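Local coordinates for uncharacterized LolA superfamily protein NE2245 (PDB 3BUU) that is of unknown function but, as a member of the LolA superfamily, probably handles lipids or lipoproteins of the cell envelope, at residues Q10-K15 with D129-E134; L148-Q153 with P158-F163; K15-R20 with R108-G113; N103-R108 with L170-R175. One frame throughout, in Å; residues are numbered along the deposited sequence. Where two conformers were deposited one is given.

Contact 1 (Q10-K15 with D129-E134); sequences QSILEK and DYYVLE
Ile12 turns CG1 away from its own carbonyl carbon (chi1 -66°) and carries on extended to CD1, so that this methyl reaches out from helix 10-15 over the phenol ring of Tyr131. Tyr131 CG likewise stands anti to its carbonyl carbon, which lifts the ring off strand 129-134 toward the helix. The result is a CH-pi contact over one face: Ile12 CD1 lies 3.6 Å from the centroid of the Tyr131 ring and only 10° off its normal, almost centred. The other branch of the same isoleucine works on a second partner. Ile12 CG2 packs at 3.8 Å against Leu133 CD1, two residues further along the strand and on the same side of it. That leucine methyl also touches the next residue of the helix, with Leu13 CB 4.1 Å from Leu133 CD1. Ile12 is thus forked between ring and methyl, and no hydrogen bond joins the two segments: the contact is apolar and largely buried. The segment axes run nearly at right angles (102°), 10.0 Å apart at their closest, a spacing filled by side chains. Helix 9-20 lies across the face of the antiparallel sheet that carries Tyr131 and Leu133; Ile12 and Leu13 also touch Val151 and Leu149 of the adjacent strand 146-152, and on the other side of strand 128-137 runs strand 115-125.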
loop_
_atom_site.group_PDB
_atom_site.type_symbol
_atom_site.label_atom_id
_atom_site.label_comp_id
_atom_site.label_asym_id
_atom_site.label_seq_id
_atom_site.Cartn_x
_atom_site.Cartn_y
_atom_site.Cartn_z
ATOM N N GLN A 10 -9.105 10.998 -13.577
ATOM C CA GLN A 10 -9.515 9.620 -13.318
ATOM C C GLN A 10 -8.706 8.637 -14.161
ATOM O O GLN A 10 -8.248 7.584 -13.656
ATOM C CB GLN A 10 -10.999 9.483 -13.641
ATOM C CG GLN A 10 -11.873 10.117 -12.609
ATOM C CD GLN A 10 -11.987 11.657 -12.657
ATOM O OE1 GLN A 10 -11.633 12.355 -13.672
ATOM N NE2 GLN A 10 -12.517 12.210 -11.527
ATOM N N SER A 11 -8.514 8.942 -15.440
ATOM C CA SER A 11 -7.769 8.015 -16.292
ATOM C C SER A 11 -6.300 7.957 -15.937
ATOM O O SER A 11 -5.705 6.897 -16.005
ATOM C CB SER A 11 -8.012 8.258 -17.777
ATOM O OG SER A 11 -7.369 9.417 -18.236
ATOM N N ILE A 12 -5.720 9.086 -15.526
ATOM C CA ILE A 12 -4.337 9.121 -15.091
ATOM C C ILE A 12 -4.182 8.205 -13.870
ATOM O O ILE A 12 -3.262 7.396 -13.793
ATOM C CB ILE A 12 -3.886 10.558 -14.754
ATOM C CG1 ILE A 12 -3.880 11.434 -16.019
ATOM C CG2 ILE A 12 -2.490 10.551 -14.157
ATOM C CD1 ILE A 12 -3.788 12.912 -15.666
ATOM N N LEU A 13 -5.080 8.350 -12.902
ATOM C CA LEU A 13 -4.998 7.532 -11.699
ATOM C C LEU A 13 -5.167 6.054 -12.027
ATOM O O LEU A 13 -4.472 5.216 -11.457
ATOM C CB LEU A 13 -6.053 7.983 -10.683
ATOM C CG LEU A 13 -5.881 7.336 -9.319
ATOM C CD1 LEU A 13 -4.552 7.641 -8.678
ATOM C CD2 LEU A 13 -7.091 7.759 -8.430
ATOM N N GLU A 14 -6.110 5.742 -12.911
ATOM C CA GLU A 14 -6.321 4.352 -13.340
ATOM C C GLU A 14 -5.066 3.759 -13.950
ATOM O O GLU A 14 -4.691 2.613 -13.684
ATOM C CB GLU A 14 -7.451 4.288 -14.386
ATOM C CG GLU A 14 -8.844 4.288 -13.788
ATOM C CD GLU A 14 -9.969 4.631 -14.757
ATOM O OE1 GLU A 14 -9.731 5.114 -15.887
ATOM O OE2 GLU A 14 -11.134 4.439 -14.346
ATOM N N LYS A 15 -4.427 4.548 -14.803
ATOM C CA LYS A 15 -3.219 4.100 -15.482
ATOM C C LYS A 15 -2.089 3.888 -14.512
ATOM O O LYS A 15 -1.346 2.896 -14.625
ATOM C CB LYS A 15 -2.828 5.014 -16.635
ATOM C CG LYS A 15 -3.846 4.962 -17.767
ATOM C CD LYS A 15 -3.703 6.003 -18.836
ATOM C CE LYS A 15 -4.874 5.888 -19.824
ATOM N NZ LYS A 15 -4.898 4.554 -20.482
ATOM N N ASP A 129 8.197 15.568 -17.087
ATOM C CA ASP A 129 7.003 16.268 -16.642
ATOM C C ASP A 129 6.100 15.275 -15.941
ATOM O O ASP A 129 5.966 14.135 -16.359
ATOM C CB ASP A 129 6.211 16.863 -17.821
ATOM C CG ASP A 129 7.036 17.790 -18.668
ATOM O OD1 ASP A 129 7.641 18.679 -18.074
ATOM O OD2 ASP A 129 7.051 17.655 -19.924
ATOM N N TYR A 130 5.456 15.764 -14.894
ATOM C CA TYR A 130 4.595 14.980 -14.049
ATOM C C TYR A 130 3.258 15.645 -13.913
ATOM O O TYR A 130 3.183 16.861 -13.747
ATOM C CB TYR A 130 5.219 14.800 -12.631
ATOM C CG TYR A 130 6.530 14.108 -12.679
ATOM C CD1 TYR A 130 6.612 12.708 -12.677
ATOM C CD2 TYR A 130 7.699 14.847 -12.761
ATOM C CE1 TYR A 130 7.849 12.112 -12.781
ATOM C CE2 TYR A 130 8.927 14.242 -12.838
ATOM C CZ TYR A 130 8.997 12.876 -12.877
ATOM O OH TYR A 130 10.232 12.273 -12.927
ATOM N N TYR A 131 2.205 14.848 -13.929
ATOM C CA TYR A 131 0.928 15.266 -13.390
ATOM C C TYR A 131 1.016 15.159 -11.876
ATOM O O TYR A 131 1.393 14.106 -11.372
ATOM C CB TYR A 131 -0.194 14.343 -13.866
ATOM C CG TYR A 131 -0.360 14.221 -15.345
ATOM C CD1 TYR A 131 -0.735 15.295 -16.120
ATOM C CD2 TYR A 131 -0.211 12.990 -15.976
ATOM C CE1 TYR A 131 -0.974 15.140 -17.511
ATOM C CE2 TYR A 131 -0.428 12.829 -17.337
ATOM C CZ TYR A 131 -0.802 13.906 -18.117
ATOM O OH TYR A 131 -1.044 13.750 -19.464
ATOM N N VAL A 132 0.572 16.178 -11.140
ATOM C CA VAL A 132 0.448 16.088 -9.680
ATOM C C VAL A 132 -1.023 16.004 -9.369
ATOM O O VAL A 132 -1.749 17.011 -9.542
ATOM C CB VAL A 132 1.146 17.249 -8.921
ATOM C CG1 VAL A 132 1.080 16.979 -7.415
ATOM C CG2 VAL A 132 2.579 17.390 -9.375
ATOM N N LEU A 133 -1.478 14.817 -8.986
ATOM C CA LEU A 133 -2.874 14.632 -8.665
ATOM C C LEU A 133 -3.106 14.840 -7.184
ATOM O O LEU A 133 -2.367 14.307 -6.362
ATOM C CB LEU A 133 -3.347 13.203 -8.996
ATOM C CG LEU A 133 -3.220 12.796 -10.471
ATOM C CD1 LEU A 133 -3.756 11.349 -10.684
ATOM C CD2 LEU A 133 -3.960 13.746 -11.375
ATOM N N GLU A 134 -4.153 15.568 -6.841
ATOM C CA GLU A 134 -4.623 15.641 -5.471
ATOM C C GLU A 134 -5.714 14.580 -5.306
ATOM O O GLU A 134 -6.739 14.622 -6.014
ATOM C CB GLU A 134 -5.178 17.033 -5.175
ATOM C CG GLU A 134 -5.688 17.096 -3.748
ATOM C CD GLU A 134 -5.749 18.490 -3.181
ATOM O OE1 GLU A 134 -5.312 19.444 -3.844
ATOM O OE2 GLU A 134 -6.220 18.634 -2.037
#

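Contact 2 (L148-Q153 with P158-F163)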
loop_
_atom_site.group_PDB
_atom_site.type_symbol
_atom_site.label_atom_id
_atom_site.label_comp_id
_atom_site.label_asym_id
_atom_site.label_seq_id
_atom_site.Cartn_x
_atom_site.Cartn_y
_atom_site.Cartn_z
ATOM N N LEU A 148 -0.973 13.515 -2.399
ATOM C CA LEU A 148 -0.566 14.099 -3.672
ATOM C C LEU A 148 0.294 13.059 -4.354
ATOM O O LEU A 148 1.258 12.575 -3.777
ATOM C CB LEU A 148 0.233 15.401 -3.465
ATOM C CG LEU A 148 -0.500 16.541 -2.769
ATOM C CD1 LEU A 148 0.389 17.778 -2.798
ATOM C CD2 LEU A 148 -1.873 16.787 -3.334
ATOM N N LEU A 149 -0.071 12.706 -5.581
ATOM C CA LEU A 149 0.596 11.657 -6.337
ATOM C C LEU A 149 1.171 12.240 -7.626
ATOM O O LEU A 149 0.434 12.830 -8.418
ATOM C CB LEU A 149 -0.405 10.531 -6.667
ATOM C CG LEU A 149 0.184 9.361 -7.476
ATOM C CD1 LEU A 149 1.204 8.569 -6.692
ATOM C CD2 LEU A 149 -0.933 8.482 -7.985
ATOM N N TRP A 150 2.477 12.075 -7.821
ATOM C CA TRP A 150 3.147 12.459 -9.050
ATOM C C TRP A 150 3.116 11.281 -10.016
ATOM O O TRP A 150 3.583 10.184 -9.667
ATOM C CB TRP A 150 4.602 12.828 -8.763
ATOM C CG TRP A 150 4.860 14.203 -8.235
ATOM C CD1 TRP A 150 5.544 15.172 -8.888
ATOM C CD2 TRP A 150 4.508 14.750 -6.952
ATOM N NE1 TRP A 150 5.603 16.309 -8.117
ATOM C CE2 TRP A 150 4.951 16.082 -6.939
ATOM C CE3 TRP A 150 3.837 14.251 -5.829
ATOM C CZ2 TRP A 150 4.787 16.929 -5.861
ATOM C CZ3 TRP A 150 3.643 15.105 -4.713
ATOM C CH2 TRP A 150 4.134 16.438 -4.761
ATOM N N VAL A 151 2.615 11.514 -11.221
ATOM C CA VAL A 151 2.486 10.505 -12.250
ATOM C C VAL A 151 3.225 11.030 -13.478
ATOM O O VAL A 151 2.945 12.135 -13.966
ATOM C CB VAL A 151 1.004 10.214 -12.556
ATOM C CG1 VAL A 151 0.916 9.183 -13.682
ATOM C CG2 VAL A 151 0.284 9.696 -11.334
ATOM N N ASN A 152 4.177 10.246 -13.973
ATOM C CA ASN A 152 4.939 10.671 -15.158
ATOM C C ASN A 152 4.015 10.844 -16.350
ATOM O O ASN A 152 3.233 9.951 -16.681
ATOM C CB ASN A 152 5.964 9.580 -15.442
ATOM C CG ASN A 152 7.072 10.038 -16.337
ATOM O OD1 ASN A 152 6.828 10.641 -17.343
ATOM N ND2 ASN A 152 8.280 9.706 -15.999
ATOM N N GLN A 153 4.097 11.989 -17.024
ATOM C CA GLN A 153 3.210 12.240 -18.160
ATOM C C GLN A 153 3.550 11.349 -19.333
ATOM O O GLN A 153 2.710 11.109 -20.188
ATOM C CB GLN A 153 3.302 13.674 -18.616
ATOM C CG GLN A 153 2.779 14.674 -17.580
ATOM C CD GLN A 153 2.721 16.082 -18.111
ATOM O OE1 GLN A 153 3.009 16.333 -19.281
ATOM N NE2 GLN A 153 2.429 17.019 -17.244
ATOM N N PRO A 158 3.787 5.786 -11.665
ATOM C CA PRO A 158 3.862 6.533 -10.395
ATOM C C PRO A 158 5.315 6.878 -10.112
ATOM O O PRO A 158 6.209 6.031 -10.272
ATOM C CB PRO A 158 3.259 5.532 -9.390
ATOM C CG PRO A 158 3.557 4.174 -9.967
ATOM C CD PRO A 158 3.485 4.355 -11.472
ATOM N N TYR A 159 5.522 8.085 -9.588
ATOM C CA TYR A 159 6.854 8.575 -9.314
ATOM C C TYR A 159 7.086 8.751 -7.824
ATOM O O TYR A 159 8.037 8.206 -7.275
ATOM C CB TYR A 159 7.083 9.886 -10.086
ATOM C CG TYR A 159 8.355 10.614 -9.759
ATOM C CD1 TYR A 159 9.594 10.025 -9.936
ATOM C CD2 TYR A 159 8.307 11.909 -9.283
ATOM C CE1 TYR A 159 10.754 10.714 -9.632
ATOM C CE2 TYR A 159 9.451 12.596 -8.973
ATOM C CZ TYR A 159 10.659 12.006 -9.166
ATOM O OH TYR A 159 11.818 12.670 -8.845
ATOM N N LYS A 160 6.231 9.530 -7.160
ATOM C CA LYS A 160 6.365 9.769 -5.742
ATOM C C LYS A 160 5.023 10.229 -5.229
ATOM O O LYS A 160 4.119 10.598 -6.001
ATOM C CB LYS A 160 7.470 10.822 -5.468
ATOM C CG LYS A 160 7.105 12.245 -5.818
ATOM C CD LYS A 160 8.250 13.215 -5.552
ATOM C CE LYS A 160 7.793 14.669 -5.805
ATOM N NZ LYS A 160 8.867 15.623 -5.444
ATOM N N ALA A 161 4.885 10.201 -3.914
ATOM C CA ALA A 161 3.677 10.642 -3.263
ATOM C C ALA A 161 3.992 11.381 -1.988
ATOM O O ALA A 161 5.025 11.181 -1.348
ATOM C CB ALA A 161 2.735 9.474 -3.032
ATOM N N GLU A 162 3.023 12.217 -1.606
ATOM C CA GLU A 162 3.036 12.901 -0.293
ATOM C C GLU A 162 1.732 12.570 0.405
ATOM O O GLU A 162 0.655 12.683 -0.205
ATOM C CB GLU A 162 3.179 14.418 -0.491
ATOM C CG GLU A 162 4.528 14.879 -1.020
ATOM C CD GLU A 162 4.606 16.364 -1.218
ATOM O OE1 GLU A 162 3.573 17.032 -1.153
ATOM O OE2 GLU A 162 5.710 16.852 -1.503
ATOM N N PHE A 163 1.821 12.176 1.683
ATOM C CA PHE A 163 0.648 11.708 2.427
ATOM C C PHE A 163 0.377 12.716 3.534
ATOM O O PHE A 163 1.307 13.079 4.265
ATOM C CB PHE A 163 0.944 10.322 3.038
ATOM C CG PHE A 163 1.230 9.302 2.008
ATOM C CD1 PHE A 163 0.181 8.511 1.516
ATOM C CD2 PHE A 163 2.519 9.147 1.480
ATOM C CE1 PHE A 163 0.419 7.574 0.520
ATOM C CE2 PHE A 163 2.768 8.204 0.486
ATOM C CZ PHE A 163 1.723 7.413 0.015
#
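Four backbone hydrogen bonds tie Leu148-Asn152 to Pro158-Phe163. Leu148 and Glu162 form a reciprocal pair, Leu148 N to Glu162 O at 2.9 Å and Glu162 N to Leu148 O at 2.8 Å; Trp150 N is bound to Lys160 O and Tyr159 N to Trp150 O. The aromatic contacts centre on Trp150. Lys160, extended beyond CG, lays its aliphatic chain over one indole face: Lys160 CE sits 3.4 Å from the centroid of the five-membered ring, and Lys160 NZ makes a cation-pi contact at 4.5 Å from that centroid. Glu162 CD approaches Trp150 CH2 at 3.6 Å, its carboxylate plane turned 61° from the indole; Glu162 OE1 is hydrogen-bonded to Tyr164 OH and Trp150 NE1 to Glu123 OE1. Among apolar contacts, Trp150 CB meets the Tyr159 ring at its edge, while Leu149 CD1 touches Ala161 CB on the face away from Trp150. This antiparallel hairpin lies between strands 128-137 and 170-182, with helix 9-20 packed on the face of Leu149, Val151 and Pro158.

Contact 3 (K15-R20 with R108-G113)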
loop_
_atom_site.group_PDB
_atom_site.type_symbol
_atom_site.label_atom_id
_atom_site.label_comp_id
_atom_site.label_asym_id
_atom_site.label_seq_id
_atom_site.Cartn_x
_atom_site.Cartn_y
_atom_site.Cartn_z
ATOM N N LYS A 15 -4.427 4.548 -14.803
ATOM C CA LYS A 15 -3.219 4.100 -15.482
ATOM C C LYS A 15 -2.089 3.888 -14.512
ATOM O O LYS A 15 -1.346 2.896 -14.625
ATOM C CB LYS A 15 -2.828 5.014 -16.635
ATOM C CG LYS A 15 -3.846 4.962 -17.767
ATOM C CD LYS A 15 -3.703 6.003 -18.836
ATOM C CE LYS A 15 -4.874 5.888 -19.824
ATOM N NZ LYS A 15 -4.898 4.554 -20.482
ATOM N N ALA A 16 -1.934 4.791 -13.559
ATOM C CA ALA A 16 -0.904 4.607 -12.534
ATOM C C ALA A 16 -1.197 3.362 -11.669
ATOM O O ALA A 16 -0.287 2.565 -11.367
ATOM C CB ALA A 16 -0.780 5.875 -11.698
ATOM N N ASP A 17 -2.465 3.189 -11.262
ATOM C CA ASP A 17 -2.842 1.990 -10.515
ATOM C C ASP A 17 -2.526 0.706 -11.271
ATOM O O ASP A 17 -2.060 -0.268 -10.668
ATOM C CB ASP A 17 -4.342 1.949 -10.237
ATOM C CG ASP A 17 -4.831 2.762 -9.040
ATOM O OD1 ASP A 17 -4.054 3.143 -8.152
ATOM O OD2 ASP A 17 -6.089 2.957 -9.013
ATOM N N GLU A 18 -2.817 0.686 -12.579
ATOM C CA GLU A 18 -2.602 -0.523 -13.354
ATOM C C GLU A 18 -1.125 -0.815 -13.617
ATOM O O GLU A 18 -0.788 -1.963 -13.876
ATOM C CB GLU A 18 -3.431 -0.504 -14.611
ATOM C CG GLU A 18 -2.883 0.272 -15.689
ATOM C CD GLU A 18 -3.826 0.334 -16.893
ATOM O OE1 GLU A 18 -4.944 -0.223 -16.827
ATOM O OE2 GLU A 18 -3.451 0.934 -17.899
ATOM N N ILE A 19 -0.264 0.197 -13.505
ATOM C CA ILE A 19 1.166 -0.025 -13.528
ATOM C C ILE A 19 1.648 -0.603 -12.190
ATOM O O ILE A 19 2.489 -1.500 -12.177
ATOM C CB ILE A 19 1.883 1.248 -13.946
ATOM C CG1 ILE A 19 1.653 1.463 -15.442
ATOM C CG2 ILE A 19 3.356 1.214 -13.554
ATOM C CD1 ILE A 19 1.992 2.865 -15.897
ATOM N N ARG A 20 1.152 -0.059 -11.090
ATOM C CA ARG A 20 1.567 -0.542 -9.794
ATOM C C ARG A 20 1.221 -2.027 -9.625
ATOM O O ARG A 20 2.086 -2.816 -9.216
ATOM C CB ARG A 20 0.886 0.309 -8.742
ATOM C CG ARG A 20 1.050 -0.145 -7.267
ATOM C CD ARG A 20 2.416 0.127 -6.654
ATOM N NE ARG A 20 2.255 -0.030 -5.198
ATOM C CZ ARG A 20 2.831 -0.949 -4.398
ATOM N NH1 ARG A 20 3.681 -1.898 -4.882
ATOM N NH2 ARG A 20 2.518 -0.918 -3.099
ATOM N N ARG A 108 -4.537 -2.654 0.753
ATOM C CA ARG A 108 -5.287 -2.100 -0.410
ATOM C C ARG A 108 -4.480 -2.361 -1.664
ATOM O O ARG A 108 -3.262 -2.543 -1.622
ATOM C CB ARG A 108 -5.530 -0.571 -0.339
ATOM C CG ARG A 108 -6.307 -0.022 0.858
ATOM C CD ARG A 108 -7.644 -0.661 1.088
ATOM N NE ARG A 108 -8.773 0.085 0.532
ATOM C CZ ARG A 108 -10.025 -0.241 0.796
ATOM N NH1 ARG A 108 -10.282 -1.283 1.556
ATOM N NH2 ARG A 108 -11.015 0.441 0.266
ATOM N N ALA A 109 -5.165 -2.365 -2.798
ATOM C CA ALA A 109 -4.523 -2.566 -4.086
ATOM C C ALA A 109 -4.347 -1.255 -4.825
ATOM O O ALA A 109 -3.324 -1.037 -5.483
ATOM C CB ALA A 109 -5.340 -3.534 -4.934
ATOM N N ASN A 110 -5.350 -0.389 -4.716
ATOM C CA ASN A 110 -5.497 0.705 -5.688
ATOM C C ASN A 110 -5.885 1.989 -5.049
ATOM O O ASN A 110 -6.581 1.968 -4.030
ATOM C CB ASN A 110 -6.556 0.302 -6.700
ATOM C CG ASN A 110 -6.117 -0.938 -7.485
ATOM O OD1 ASN A 110 -5.033 -0.921 -8.036
ATOM N ND2 ASN A 110 -6.889 -2.017 -7.464
ATOM N N PHE A 111 -5.479 3.124 -5.622
ATOM C CA PHE A 111 -6.028 4.401 -5.184
ATOM C C PHE A 111 -7.450 4.604 -5.719
ATOM O O PHE A 111 -8.294 5.180 -5.021
ATOM C CB PHE A 111 -5.155 5.543 -5.686
ATOM C CG PHE A 111 -3.808 5.628 -5.028
ATOM C CD1 PHE A 111 -3.677 5.889 -3.666
ATOM C CD2 PHE A 111 -2.672 5.473 -5.801
ATOM C CE1 PHE A 111 -2.387 5.979 -3.080
ATOM C CE2 PHE A 111 -1.410 5.603 -5.221
ATOM C CZ PHE A 111 -1.288 5.844 -3.855
ATOM N N THR A 112 -7.710 4.188 -6.954
ATOM C CA THR A 112 -9.045 4.352 -7.556
ATOM C C THR A 112 -10.070 3.701 -6.653
ATOM O O THR A 112 -9.861 2.579 -6.169
ATOM C CB THR A 112 -9.078 3.754 -8.946
ATOM O OG1 THR A 112 -8.194 4.478 -9.804
ATOM C CG2 THR A 112 -10.471 3.826 -9.572
ATOM N N GLY A 113 -11.168 4.421 -6.421
ATOM C CA GLY A 113 -12.266 3.948 -5.578
ATOM C C GLY A 113 -12.186 4.464 -4.148
ATOM O O GLY A 113 -13.195 4.565 -3.452
HETATM O O HOH W 1 -2.214 -0.277 -7.869
#
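Asp17 points its carboxylate from helix 15-20 into the irregular loop at Asn110-Thr112, and the two oxygens divide the work. Asp17 OD1 accepts from Phe111 N at 2.9 Å, on its syn side but with the donor 29° out of the carboxylate plane. Asp17 OD2 has two donors: Thr112 N at 2.9 Å uses its syn lone pair, and Thr112 OG1 comes from the anti side at 2.7 Å, 32° out of plane. Thr112 can offer both because its OG1 stands beside its own backbone N. Three bonds therefore fix the rotation of this buried carboxylate, and the peptide N-H groups and hydroxyl probably stabilise its negative charge. The Phe111 ring is turned only 22° from the carboxylate plane, with Phe111 CD2 3.6 Å from Asp17 OD1. The Asn110 amide is inclined more steeply to the carboxylate; Asn110 CB is 3.6 Å from Asp17 OD2, while Asn110 OD1 accepts from Gln23 NE2. A water lies within hydrogen-bonding distance of both Asp17 O and Ala109 O, though its protons may be shared among several acceptors. One carboxylate thus gathers two successive backbone N-H groups and the threonine hydroxyl, fastening the link between helix 103-107 and strand 115-125 to helix 9-20, consistent with the LolA-type fold, an incomplete antiparallel barrel with a helical lid.

Contact 4 (N103-R108 with L170-R175); sequences NGDIAR and LLKTSR
The carboxylate of Asp105 is the one flat group that touches across this contact, and Lys172 meets it at OD2 through its syn lone pair. Lys172 NZ stands 2.9 Å from Asp105 OD2, a hydrogen-bonded salt bridge, and NZ is 4.0 Å from Asp105 CG. The two side chains approach from opposite directions. Lys172 CG lies between its backbone N and carbonyl carbon (chi1 65°), and from there the extended chain carries NZ across the gap between strand and helix, whose nearest CA atoms, of Asp105 and Ser174, are 10.8 Å apart; just 58 Å² is buried. Leu171 and Lys172 form a classic beta bulge opposite Phe163, at the start of the long strand 170-182 among the antiparallel strands of this LolA-like fold, and Phe163 takes Lys172 in a cation-pi contact. The short helix 103-107 is probably on the concave side, as expected for a LolA-like half-barrel. Each charged group has further partners: Lys172 NZ is hydrogen-bonded to Gln100 O and Tyr144 OH, Asp105 OD1 to Tyr144 OH, and Asp105 OD2 to Ala102 N. Tyr144 thus touches both ends of the salt bridge, and Met193 of strand 185-195 packs against the two side chains.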
loop_
_atom_site.group_PDB
_atom_site.type_symbol
_atom_site.label_atom_id
_atom_site.label_comp_id
_atom_site.label_asym_id
_atom_site.label_seq_id
_atom_site.Cartn_x
_atom_site.Cartn_y
_atom_site.Cartn_z
ATOM N N ASN A 103 -1.502 0.089 7.559
ATOM C CA ASN A 103 -2.195 -1.135 7.150
ATOM C C ASN A 103 -2.681 -1.065 5.706
ATOM O O ASN A 103 -2.508 -2.008 4.940
ATOM C CB ASN A 103 -3.370 -1.382 8.085
ATOM C CG ASN A 103 -2.935 -1.844 9.466
ATOM O OD1 ASN A 103 -1.919 -2.513 9.610
ATOM N ND2 ASN A 103 -3.725 -1.486 10.471
ATOM N N GLY A 104 -3.289 0.058 5.314
ATOM C CA GLY A 104 -3.823 0.167 3.966
ATOM C C GLY A 104 -2.742 0.172 2.902
ATOM O O GLY A 104 -3.045 -0.202 1.758
ATOM N N ASP A 105 -1.510 0.562 3.237
ATOM C CA ASP A 105 -0.478 0.536 2.252
ATOM C C ASP A 105 -0.180 -0.873 1.771
ATOM O O ASP A 105 0.289 -1.058 0.650
ATOM C CB ASP A 105 0.821 1.145 2.805
ATOM C CG ASP A 105 0.735 2.599 3.173
ATOM O OD1 ASP A 105 -0.090 3.315 2.576
ATOM O OD2 ASP A 105 1.528 3.016 4.063
ATOM N N ILE A 106 -0.428 -1.879 2.594
ATOM C CA ILE A 106 -0.206 -3.265 2.164
ATOM C C ILE A 106 -1.500 -3.961 1.811
ATOM O O ILE A 106 -1.532 -4.772 0.871
ATOM C CB ILE A 106 0.556 -4.027 3.254
ATOM C CG1 ILE A 106 1.839 -3.268 3.556
ATOM C CG2 ILE A 106 0.799 -5.488 2.858
ATOM C CD1 ILE A 106 2.774 -3.052 2.377
ATOM N N ALA A 107 -2.571 -3.631 2.509
ATOM C CA ALA A 107 -3.801 -4.382 2.336
ATOM C C ALA A 107 -4.619 -3.937 1.133
ATOM O O ALA A 107 -5.379 -4.736 0.614
ATOM C CB ALA A 107 -4.646 -4.273 3.603
ATOM N N ARG A 108 -4.537 -2.654 0.753
ATOM C CA ARG A 108 -5.287 -2.100 -0.410
ATOM C C ARG A 108 -4.480 -2.361 -1.664
ATOM O O ARG A 108 -3.262 -2.543 -1.622
ATOM C CB ARG A 108 -5.530 -0.571 -0.339
ATOM C CG ARG A 108 -6.307 -0.022 0.858
ATOM C CD ARG A 108 -7.644 -0.661 1.088
ATOM N NE ARG A 108 -8.773 0.085 0.532
ATOM C CZ ARG A 108 -10.025 -0.241 0.796
ATOM N NH1 ARG A 108 -10.282 -1.283 1.556
ATOM N NH2 ARG A 108 -11.015 0.441 0.266
ATOM N N LEU A 170 1.741 17.377 6.368
ATOM C CA LEU A 170 2.508 16.338 5.699
ATOM C C LEU A 170 2.981 15.325 6.718
ATOM O O LEU A 170 3.626 15.698 7.704
ATOM C CB LEU A 170 3.689 16.957 4.966
ATOM C CG LEU A 170 4.591 16.009 4.169
ATOM C CD1 LEU A 170 3.889 15.385 2.981
ATOM C CD2 LEU A 170 5.820 16.712 3.669
ATOM N N LEU A 171 2.714 14.052 6.459
ATOM C CA LEU A 171 3.119 12.988 7.363
ATOM C C LEU A 171 4.292 12.168 6.859
ATOM O O LEU A 171 5.162 11.805 7.648
ATOM C CB LEU A 171 1.967 12.069 7.621
ATOM C CG LEU A 171 0.803 12.723 8.368
ATOM C CD1 LEU A 171 -0.315 11.687 8.586
ATOM C CD2 LEU A 171 1.252 13.344 9.696
ATOM N N LYS A 172 4.307 11.876 5.560
ATOM C CA LYS A 172 5.358 11.032 5.028
ATOM C C LYS A 172 5.331 11.171 3.521
ATOM O O LYS A 172 4.397 11.721 2.953
ATOM C CB LYS A 172 5.207 9.562 5.471
ATOM C CG LYS A 172 3.990 8.875 4.942
ATOM C CD LYS A 172 3.787 7.465 5.481
ATOM C CE LYS A 172 2.665 6.718 4.754
ATOM N NZ LYS A 172 2.370 5.442 5.439
ATOM N N THR A 173 6.381 10.661 2.901
ATOM C CA THR A 173 6.501 10.674 1.469
ATOM C C THR A 173 6.884 9.275 1.006
ATOM O O THR A 173 7.436 8.485 1.771
ATOM C CB THR A 173 7.601 11.669 1.025
ATOM O OG1 THR A 173 8.838 11.293 1.626
ATOM C CG2 THR A 173 7.271 13.093 1.406
ATOM N N SER A 174 6.562 8.949 -0.236
ATOM C CA SER A 174 6.989 7.705 -0.816
ATOM C C SER A 174 7.617 7.956 -2.181
ATOM O O SER A 174 7.324 8.954 -2.842
ATOM C CB SER A 174 5.850 6.714 -0.943
ATOM O OG SER A 174 4.931 7.209 -1.882
ATOM N N ARG A 175 8.473 7.036 -2.576
ATOM C CA ARG A 175 9.060 6.990 -3.913
ATOM C C ARG A 175 8.925 5.568 -4.451
ATOM O O ARG A 175 9.084 4.602 -3.719
ATOM C CB ARG A 175 10.576 7.294 -3.828
ATOM C CG ARG A 175 10.938 8.608 -3.284
ATOM C CD ARG A 175 12.446 8.825 -3.446
ATOM N NE ARG A 175 13.383 7.784 -2.977
ATOM C CZ ARG A 175 13.835 7.677 -1.726
ATOM N NH1 ARG A 175 13.377 8.477 -0.765
ATOM N NH2 ARG A 175 14.728 6.747 -1.422
#

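Contacts 1, 2 and 3 cluster, with centres 8 to 12 Å apart, and contact 4 lies 12 to 17 Å from each. Helix 9-20 serves contacts 1 and 3, which share Lys15, so its earlier turns rest on strand 128-137 while its last turns hold the loop at 108-113. Strands 128-137, 146-152, 158-164 and 170-182 follow one another in the chain as antiparallel neighbours, carrying contacts 1, 2 and 4 in sequence. Contacts 3 and 4 share Arg108, where helix 103-107 passes into that loop. Contact 2 is local; contacts 1 and 4 tie the helices to strands 128-137 and 170-182, and contact 3 ties helix 9-20 to the loop, consistent with the lid of a LolA-type barrel.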